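Local coordinates for chitooligosaccharidolytic beta-N-acetylglucosaminidase (Ostrinia furnacalis, PDB 3NSM), which hydrolyses chitooligosaccharides from their non-reducing ends, releasing one beta-linked N-acetylglucosamine unit at a time and preferring shorter substrates, at residues 278-283 with 345-350; 227-232 with 306-311; 376-381 with 404-409. All coordinates share one frame; numbering follows the deposited sequence.

Interaction 1. Residues 278-283 with 345-350; sequences APAHVG and DEVSEA
Asp-345 meets the imidazole of His-281 face-on. Its CB lies 3.4 Å from His-281 CE1, while OD1 stands over the same ring, displaced toward the rim and 3.6 Å from NE2. Carboxylate and ring planes are 19° apart, so the two flat groups lie nearly parallel although the side chains cross at about a right angle. The His-281 ring reaches this place because CG is set anti to the carbonyl carbon (chi1 -74°). With an alanine here, the Asp-345 carboxylate would probably lose the flat surface it lies against and become free to turn, and Asp-227 would lose the ring packed beside it. The backbones are joined through water 1, which accepts from Ala-280 N (2.9 Å) and donates to Asp-345 O (2.7 Å). Glu-346 departs from the 278-283 loop, and its OE2 is hydrogen-bonded to OG1 of Thr-405; its backbone O faces the methyl of Ala-280, 3.6 Å from CB. Glu-346 and His-281, both assigned by inference to the active-site charge relay, sit on facing loops, each beside the contact partner of the other. At Val-347, CG2 sits against the ring of the cis proline Pro-279, 3.7 Å from CG. Ser-348 stands at the N-cap of helix 349-353, its OG bonded weakly to Cys-351 N and also to Tyr-303 O. Residues 278-283 run off the end of strand 271-278 of the catalytic (beta/alpha)8 barrel, and 345-350 follow the adjacent strand 340-343; Pro-279 and Val-347 pack on Trp-378 of helix 373-393 and Trp-352, and the backbone of Pro-279 hydrogen-bonds to Leu-312 of strand 311-312.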
loop_
_atom_site.group_PDB
_atom_site.type_symbol
_atom_site.label_atom_id
_atom_site.label_comp_id
_atom_site.label_asym_id
_atom_site.label_seq_id
_atom_site.Cartn_x
_atom_site.Cartn_y
_atom_site.Cartn_z
ATOM N N ALA A 278 -6.832 11.744 26.292
ATOM C CA ALA A 278 -7.800 12.586 27.006
ATOM C C ALA A 278 -7.216 13.976 27.298
ATOM O O ALA A 278 -5.991 14.121 27.345
ATOM C CB ALA A 278 -8.219 11.908 28.298
ATOM N N PRO A 279 -8.081 14.997 27.512
ATOM C CA PRO A 279 -9.550 14.975 27.452
ATOM C C PRO A 279 -10.153 15.307 26.086
ATOM O O PRO A 279 -11.376 15.265 25.937
ATOM C CB PRO A 279 -9.946 16.051 28.466
ATOM C CG PRO A 279 -8.847 17.064 28.370
ATOM C CD PRO A 279 -7.587 16.325 27.932
ATOM N N ALA A 280 -9.326 15.655 25.105
ATOM C CA ALA A 280 -9.797 15.743 23.726
ATOM C C ALA A 280 -9.765 14.339 23.113
ATOM O O ALA A 280 -9.446 13.369 23.805
ATOM C CB ALA A 280 -8.950 16.713 22.924
ATOM N N HIS A 281 -10.107 14.221 21.830
ATOM C CA HIS A 281 -10.059 12.924 21.145
ATOM C C HIS A 281 -10.938 11.879 21.827
ATOM O O HIS A 281 -10.545 10.721 21.982
ATOM C CB HIS A 281 -8.618 12.411 21.058
ATOM C CG HIS A 281 -7.778 13.140 20.058
ATOM N ND1 HIS A 281 -7.521 14.491 20.145
ATOM C CD2 HIS A 281 -7.114 12.701 18.964
ATOM C CE1 HIS A 281 -6.752 14.856 19.136
ATOM N NE2 HIS A 281 -6.484 13.786 18.409
ATOM N N VAL A 282 -12.138 12.286 22.224
ATOM C CA VAL A 282 -13.153 11.381 22.764
ATOM C C VAL A 282 -14.465 11.654 22.091
ATOM O O VAL A 282 -14.712 12.728 21.672
ATOM C CB VAL A 282 -13.290 11.394 24.294
ATOM C CG1 VAL A 282 -11.988 11.123 24.937
ATOM C CG2 VAL A 282 -13.863 12.672 24.780
ATOM N N GLY A 283 -15.264 10.631 21.922
ATOM C CA GLY A 283 -16.500 10.754 21.219
ATOM C C GLY A 283 -17.332 9.499 21.327
ATOM O O GLY A 283 -18.006 9.257 22.291
ATOM N N ASP A 345 -3.404 15.509 23.736
ATOM C CA ASP A 345 -3.615 16.177 22.461
ATOM C C ASP A 345 -4.396 17.463 22.659
ATOM O O ASP A 345 -5.241 17.550 23.556
ATOM C CB ASP A 345 -4.355 15.261 21.494
ATOM C CG ASP A 345 -3.418 14.476 20.617
ATOM O OD1 ASP A 345 -3.614 13.250 20.478
ATOM O OD2 ASP A 345 -2.475 15.089 20.067
ATOM N N GLU A 346 -4.114 18.447 21.808
ATOM C CA GLU A 346 -4.604 19.810 21.991
ATOM C C GLU A 346 -6.098 19.883 22.283
ATOM O O GLU A 346 -6.926 19.378 21.522
ATOM C CB GLU A 346 -4.236 20.690 20.788
ATOM C CG GLU A 346 -4.508 22.199 20.978
ATOM C CD GLU A 346 -3.712 22.838 22.122
ATOM O OE1 GLU A 346 -2.667 22.284 22.528
ATOM O OE2 GLU A 346 -4.140 23.904 22.614
ATOM N N VAL A 347 -6.421 20.515 23.405
ATOM C CA VAL A 347 -7.798 20.698 23.828
ATOM C C VAL A 347 -8.390 21.935 23.173
ATOM O O VAL A 347 -7.711 22.943 22.999
ATOM C CB VAL A 347 -7.898 20.793 25.361
ATOM C CG1 VAL A 347 -9.336 21.016 25.806
ATOM C CG2 VAL A 347 -7.363 19.530 25.981
ATOM N N SER A 348 -9.656 21.827 22.789
ATOM C CA SER A 348 -10.413 22.944 22.253
ATOM C C SER A 348 -10.991 23.774 23.390
ATOM O O SER A 348 -11.620 23.251 24.316
ATOM C CB SER A 348 -11.531 22.461 21.334
ATOM O OG SER A 348 -12.229 23.559 20.766
ATOM N N GLU A 349 -10.745 25.074 23.300
ATOM C CA GLU A 349 -11.207 26.062 24.257
ATOM C C GLU A 349 -12.657 26.424 23.961
ATOM O O GLU A 349 -13.465 26.556 24.879
ATOM C CB GLU A 349 -10.308 27.306 24.186
ATOM C CG GLU A 349 -10.106 27.892 22.765
ATOM C CD GLU A 349 -9.595 26.870 21.727
ATOM O OE1 GLU A 349 -8.436 26.407 21.851
ATOM O OE2 GLU A 349 -10.356 26.536 20.781
ATOM N N ALA A 350 -12.970 26.568 22.673
ATOM C CA ALA A 350 -14.315 26.886 22.207
ATOM C C ALA A 350 -15.299 25.808 22.628
ATOM O O ALA A 350 -16.438 26.101 23.001
ATOM C CB ALA A 350 -14.328 27.045 20.695
HETATM O O HOH W 1 -6.479 15.400 24.634
#

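Interaction 2. Residues 227-232 with 306-311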
loop_
_atom_site.group_PDB
_atom_site.type_symbol
_atom_site.label_atom_id
_atom_site.label_comp_id
_atom_site.label_asym_id
_atom_site.label_seq_id
_atom_site.Cartn_x
_atom_site.Cartn_y
_atom_site.Cartn_z
ATOM N N ASP A 227 -10.114 6.997 20.330
ATOM C CA ASP A 227 -10.208 8.326 19.786
ATOM C C ASP A 227 -11.657 8.691 19.572
ATOM O O ASP A 227 -12.510 7.983 19.987
ATOM C CB ASP A 227 -9.391 8.501 18.530
ATOM C CG ASP A 227 -8.714 9.858 18.453
ATOM O OD1 ASP A 227 -9.385 10.883 18.318
ATOM O OD2 ASP A 227 -7.504 9.874 18.492
ATOM N N SER A 228 -11.915 9.817 18.945
ATOM C CA SER A 228 -13.261 10.292 18.725
ATOM C C SER A 228 -14.126 9.348 17.886
ATOM O O SER A 228 -15.282 9.170 18.130
ATOM C CB SER A 228 -13.203 11.626 18.021
ATOM O OG SER A 228 -12.312 12.447 18.654
ATOM N N GLN A 229 -13.518 8.766 16.883
ATOM C CA GLN A 229 -14.191 7.968 15.852
ATOM C C GLN A 229 -14.644 6.578 16.298
ATOM O O GLN A 229 -15.604 6.032 15.733
ATOM C CB GLN A 229 -13.297 7.842 14.612
ATOM C CG GLN A 229 -13.160 9.113 13.786
ATOM C CD GLN A 229 -12.009 10.019 14.229
ATOM O OE1 GLN A 229 -11.428 9.839 15.299
ATOM N NE2 GLN A 229 -11.686 11.009 13.396
ATOM N N SER A 230 -13.950 5.996 17.279
ATOM C CA SER A 230 -14.322 4.677 17.798
ATOM C C SER A 230 -13.659 4.314 19.125
ATOM O O SER A 230 -12.626 4.890 19.506
ATOM C CB SER A 230 -14.040 3.584 16.761
ATOM O OG SER A 230 -12.648 3.363 16.609
ATOM N N PHE A 231 -14.264 3.339 19.804
ATOM C CA PHE A 231 -13.777 2.813 21.067
ATOM C C PHE A 231 -13.736 1.283 20.968
ATOM O O PHE A 231 -14.642 0.610 21.458
ATOM C CB PHE A 231 -14.720 3.246 22.196
ATOM C CG PHE A 231 -14.107 3.207 23.566
ATOM C CD1 PHE A 231 -13.899 4.388 24.276
ATOM C CD2 PHE A 231 -13.763 1.999 24.166
ATOM C CE1 PHE A 231 -13.344 4.360 25.555
ATOM C CE2 PHE A 231 -13.200 1.966 25.438
ATOM C CZ PHE A 231 -12.996 3.143 26.131
ATOM N N PRO A 232 -12.697 0.726 20.316
ATOM C CA PRO A 232 -12.615 -0.731 20.156
ATOM C C PRO A 232 -12.095 -1.476 21.377
ATOM O O PRO A 232 -12.170 -2.701 21.414
ATOM C CB PRO A 232 -11.640 -0.895 18.985
ATOM C CG PRO A 232 -10.727 0.271 19.116
ATOM C CD PRO A 232 -11.567 1.411 19.656
ATOM N N GLU A 306 -10.537 18.008 13.718
ATOM C CA GLU A 306 -11.118 17.138 12.690
ATOM C C GLU A 306 -12.426 16.515 13.194
ATOM O O GLU A 306 -12.568 16.264 14.388
ATOM C CB GLU A 306 -10.114 16.047 12.249
ATOM C CG GLU A 306 -9.808 14.975 13.304
ATOM C CD GLU A 306 -8.833 13.897 12.825
ATOM O OE1 GLU A 306 -9.161 12.694 12.945
ATOM O OE2 GLU A 306 -7.745 14.253 12.332
ATOM N N PRO A 307 -13.392 16.276 12.287
ATOM C CA PRO A 307 -14.654 15.685 12.728
ATOM C C PRO A 307 -14.468 14.213 13.094
ATOM O O PRO A 307 -13.646 13.535 12.480
ATOM C CB PRO A 307 -15.546 15.820 11.499
ATOM C CG PRO A 307 -14.605 15.820 10.349
ATOM C CD PRO A 307 -13.371 16.515 10.833
ATOM N N PRO A 308 -15.223 13.715 14.087
ATOM C CA PRO A 308 -16.227 14.440 14.868
ATOM C C PRO A 308 -15.618 15.169 16.063
ATOM O O PRO A 308 -14.654 14.681 16.659
ATOM C CB PRO A 308 -17.125 13.321 15.378
ATOM C CG PRO A 308 -16.189 12.155 15.552
ATOM C CD PRO A 308 -15.122 12.303 14.501
ATOM N N CYS A 309 -16.187 16.317 16.421
ATOM C CA CYS A 309 -15.771 17.002 17.642
ATOM C C CYS A 309 -16.250 16.213 18.856
ATOM O O CYS A 309 -17.107 15.333 18.731
ATOM C CB CYS A 309 -16.297 18.441 17.675
ATOM S SG CYS A 309 -15.742 19.496 16.303
ATOM N N GLY A 310 -15.683 16.522 20.020
ATOM C CA GLY A 310 -16.036 15.861 21.270
ATOM C C GLY A 310 -14.903 15.899 22.282
ATOM O O GLY A 310 -13.751 15.628 21.944
ATOM N N GLN A 311 -15.233 16.248 23.525
ATOM C CA GLN A 311 -14.247 16.321 24.609
ATOM C C GLN A 311 -14.867 15.911 25.929
ATOM O O GLN A 311 -16.067 16.095 26.134
ATOM C CB GLN A 311 -13.684 17.740 24.757
ATOM C CG GLN A 311 -12.844 18.187 23.596
ATOM C CD GLN A 311 -12.124 19.497 23.834
ATOM O OE1 GLN A 311 -12.549 20.337 24.634
ATOM N NE2 GLN A 311 -11.026 19.680 23.124
HETATM O O HOH W 2 -13.783 11.123 11.316
#
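The amide of Gln-229 and the carboxylate of Glu-306 meet almost perpendicular, their planes 83° apart and their side chains crossing at about a right angle. Gln-229 NE2 donates to Glu-306 OE1 over 3.1 Å in a moderately bent bond (146° at the hydrogen), using the anti lone pair of OE1, which lies slightly out of the Gln-229 amide plane. A sharp bend at chi2 (89°) swings the Gln-229 amide over to the 306-311 loop, whereas the Glu-306 chain runs extended beyond CG. NE2 has a second partner in water 2, which accepts at 3.0 Å and in turn donates to Pro-307 O at 2.7 Å, tying the amide to the backbone beside Glu-306. The bond to OE1 is consistent with Gln-229 holding in place Glu-306, which is essential for chitooligosaccharide binding. The apolar part of Gln-229 passes across the Pro-308 ring at a slant, with Gln-229 CG 3.8 Å from Pro-308 CD; a cis peptide bond precedes the proline. Ser-228 meets the same proline from its CB, 3.6 Å from Pro-308 O and 3.9 Å from Pro-308 CG. One residue earlier, Asp-227, inferred to belong to the active-site charge relay, receives the N-H of Ser-228 at OD1 (2.8 Å), while OD2 is hydrogen-bonded to His-224. Trp-562 of the second subunit packs on both Gln-229 and Pro-308, and Cys-309 is disulfide-bonded to Cys-304. Residues 227-232 lie in the loop from barrel strand 220-224 to helix 240-245; residues 306-311 lead into strand 311-312, where the backbone of Gln-311 hydrogen-bonds to Val-293 of strand 292-293.

Interaction 3. Residues 376-381 with 404-409; sequences KLWNYF and STLTNY
Trp-378 and Leu-406 both hold CG opposite the backbone N (chi1 -173° and -180°), which carries the indole out from its helix and brings the leucine down upon it. The setting is the (beta/alpha)8 barrel of the catalytic domain: helix 373-393 precedes barrel strand 399-402, and residues 404-409 form the loop after that strand, with a type I beta turn from Thr-405 to Asn-408. Leu-406 lies over one face of the indole. Its CB makes a CH-pi contact 3.6 Å from the centroid of the six-membered ring, almost exactly on the normal (2° off), while CD2 covers the five-membered side of the same face, 3.5 Å from Trp-378 NE1. The other methyl, CD1, reaches back to the helix at Asn-379, 4.5 Å from its CB.

Just ahead of the turn, Ser-404 N donates to Thr-407 OG1 (2.6 Å), an oxygen also hydrogen-bonded to Trp-402 O, which ties the start of the loop to the turn. The same loop borders Glu-346, an inferred active-site residue, and the indole lies between it and the loops that follow strands 271-278 and 340-343. At the far end of the six-membered ring Ser-404 approaches obliquely, with OG 3.4 Å from Trp-378 CH2.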
loop_
_atom_site.group_PDB
_atom_site.type_symbol
_atom_site.label_atom_id
_atom_site.label_comp_id
_atom_site.label_asym_id
_atom_site.label_seq_id
_atom_site.Cartn_x
_atom_site.Cartn_y
_atom_site.Cartn_z
ATOM N N LYS A 376 -6.181 26.187 33.174
ATOM C CA LYS A 376 -6.369 25.787 34.568
ATOM C C LYS A 376 -7.271 24.557 34.671
ATOM O O LYS A 376 -7.009 23.647 35.463
ATOM C CB LYS A 376 -6.960 26.948 35.383
ATOM C CG LYS A 376 -5.995 27.628 36.357
ATOM C CD LYS A 376 -5.907 26.836 37.668
ATOM C CE LYS A 376 -5.508 27.710 38.854
ATOM N NZ LYS A 376 -5.769 27.009 40.152
ATOM N N LEU A 377 -8.327 24.542 33.860
ATOM C CA LEU A 377 -9.263 23.423 33.808
ATOM C C LEU A 377 -8.595 22.148 33.293
ATOM O O LEU A 377 -8.766 21.074 33.877
ATOM C CB LEU A 377 -10.475 23.785 32.945
ATOM C CG LEU A 377 -11.665 22.820 32.922
ATOM C CD1 LEU A 377 -12.177 22.501 34.321
ATOM C CD2 LEU A 377 -12.770 23.397 32.071
ATOM N N TRP A 378 -7.826 22.279 32.209
ATOM C CA TRP A 378 -7.088 21.161 31.622
ATOM C C TRP A 378 -6.116 20.571 32.646
ATOM O O TRP A 378 -6.015 19.353 32.788
ATOM C CB TRP A 378 -6.355 21.620 30.354
ATOM C CG TRP A 378 -5.677 20.529 29.542
ATOM C CD1 TRP A 378 -5.518 19.215 29.885
ATOM C CD2 TRP A 378 -5.026 20.689 28.275
ATOM N NE1 TRP A 378 -4.827 18.547 28.905
ATOM C CE2 TRP A 378 -4.511 19.427 27.906
ATOM C CE3 TRP A 378 -4.837 21.775 27.412
ATOM C CZ2 TRP A 378 -3.821 19.218 26.708
ATOM C CZ3 TRP A 378 -4.150 21.566 26.215
ATOM C CH2 TRP A 378 -3.652 20.298 25.879
ATOM N N ASN A 379 -5.421 21.442 33.372
ATOM C CA ASN A 379 -4.535 21.006 34.448
ATOM C C ASN A 379 -5.303 20.323 35.576
ATOM O O ASN A 379 -4.853 19.311 36.126
ATOM C CB ASN A 379 -3.726 22.182 34.999
ATOM C CG ASN A 379 -2.750 21.752 36.083
ATOM O OD1 ASN A 379 -2.139 20.682 35.993
ATOM N ND2 ASN A 379 -2.600 22.582 37.119
ATOM N N TYR A 380 -6.461 20.886 35.918
ATOM C CA TYR A 380 -7.345 20.278 36.905
ATOM C C TYR A 380 -7.708 18.850 36.481
ATOM O O TYR A 380 -7.637 17.925 37.294
ATOM C CB TYR A 380 -8.599 21.136 37.128
ATOM C CG TYR A 380 -9.653 20.478 37.999
ATOM C CD1 TYR A 380 -9.556 20.505 39.393
ATOM C CD2 TYR A 380 -10.748 19.827 37.428
ATOM C CE1 TYR A 380 -10.521 19.897 40.194
ATOM C CE2 TYR A 380 -11.714 19.216 38.218
ATOM C CZ TYR A 380 -11.600 19.256 39.595
ATOM O OH TYR A 380 -12.563 18.650 40.373
ATOM N N PHE A 381 -8.064 18.683 35.205
ATOM C CA PHE A 381 -8.365 17.360 34.646
ATOM C C PHE A 381 -7.181 16.396 34.732
ATOM O O PHE A 381 -7.308 15.296 35.275
ATOM C CB PHE A 381 -8.845 17.442 33.188
ATOM C CG PHE A 381 -8.882 16.096 32.503
ATOM C CD1 PHE A 381 -7.817 15.667 31.708
ATOM C CD2 PHE A 381 -9.954 15.231 32.706
ATOM C CE1 PHE A 381 -7.835 14.412 31.115
ATOM C CE2 PHE A 381 -9.975 13.981 32.114
ATOM C CZ PHE A 381 -8.917 13.571 31.315
ATOM N N SER A 404 1.964 20.425 23.507
ATOM C CA SER A 404 0.688 21.119 23.365
ATOM C C SER A 404 0.762 22.440 24.109
ATOM O O SER A 404 1.804 22.778 24.679
ATOM C CB SER A 404 -0.446 20.274 23.958
ATOM O OG SER A 404 -0.262 20.085 25.355
ATOM N N THR A 405 -0.353 23.167 24.116
ATOM C CA THR A 405 -0.496 24.387 24.911
ATOM C C THR A 405 -0.179 24.104 26.378
ATOM O O THR A 405 0.510 24.890 27.023
ATOM C CB THR A 405 -1.909 24.986 24.751
ATOM O OG1 THR A 405 -2.071 25.441 23.404
ATOM C CG2 THR A 405 -2.134 26.158 25.693
ATOM N N LEU A 406 -0.648 22.965 26.883
ATOM C CA LEU A 406 -0.381 22.559 28.263
ATOM C C LEU A 406 1.106 22.342 28.545
ATOM O O LEU A 406 1.584 22.657 29.632
ATOM C CB LEU A 406 -1.180 21.296 28.620
ATOM C CG LEU A 406 -1.050 20.705 30.032
ATOM C CD1 LEU A 406 -1.691 21.613 31.080
ATOM C CD2 LEU A 406 -1.644 19.302 30.111
ATOM N N THR A 407 1.833 21.809 27.572
ATOM C CA THR A 407 3.218 21.396 27.796
ATOM C C THR A 407 4.240 22.382 27.235
ATOM O O THR A 407 5.427 22.058 27.129
ATOM C CB THR A 407 3.489 19.994 27.223
ATOM O OG1 THR A 407 3.085 19.963 25.851
ATOM C CG2 THR A 407 2.722 18.939 28.006
ATOM N N ASN A 408 3.766 23.573 26.864
ATOM C CA ASN A 408 4.627 24.706 26.520
ATOM C C ASN A 408 5.636 24.910 27.641
ATOM O O ASN A 408 5.252 25.131 28.794
ATOM C CB ASN A 408 3.781 25.971 26.317
ATOM C CG ASN A 408 4.599 27.175 25.862
ATOM O OD1 ASN A 408 5.798 27.276 26.128
ATOM N ND2 ASN A 408 3.940 28.107 25.180
ATOM N N TYR A 409 6.919 24.816 27.296
ATOM C CA TYR A 409 8.006 24.825 28.288
ATOM C C TYR A 409 7.986 26.047 29.209
ATOM O O TYR A 409 8.451 25.975 30.345
ATOM C CB TYR A 409 9.378 24.674 27.617
ATOM C CG TYR A 409 9.916 25.941 26.984
ATOM C CD1 TYR A 409 10.718 26.822 27.714
ATOM C CD2 TYR A 409 9.632 26.254 25.655
ATOM C CE1 TYR A 409 11.219 27.983 27.138
ATOM C CE2 TYR A 409 10.127 27.412 25.071
ATOM C CZ TYR A 409 10.920 28.271 25.819
ATOM O OH TYR A 409 11.413 29.419 25.247
#

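Overall arrangement
The contacts lie on the loops at the ends of four consecutive strands of the one eight-stranded parallel barrel, 220-224, 271-278, 340-343 and 399-402, and on helix 373-393, which connects the last two. The segments of interactions 1 and 2 alternate along the chain, whereas interaction 3 comes after both. Interaction 1 is central, with its centre about 9 Å from that of interaction 2 and about 11 Å from that of interaction 3, and touches both through its active-site residues; the outer two are about 20 Å apart and do not touch. Inferred charge-relay residues and an experimentally identified substrate-binding residue are thereby gathered at the C-terminal end of the barrel strands, with the second subunit reaching interaction 2.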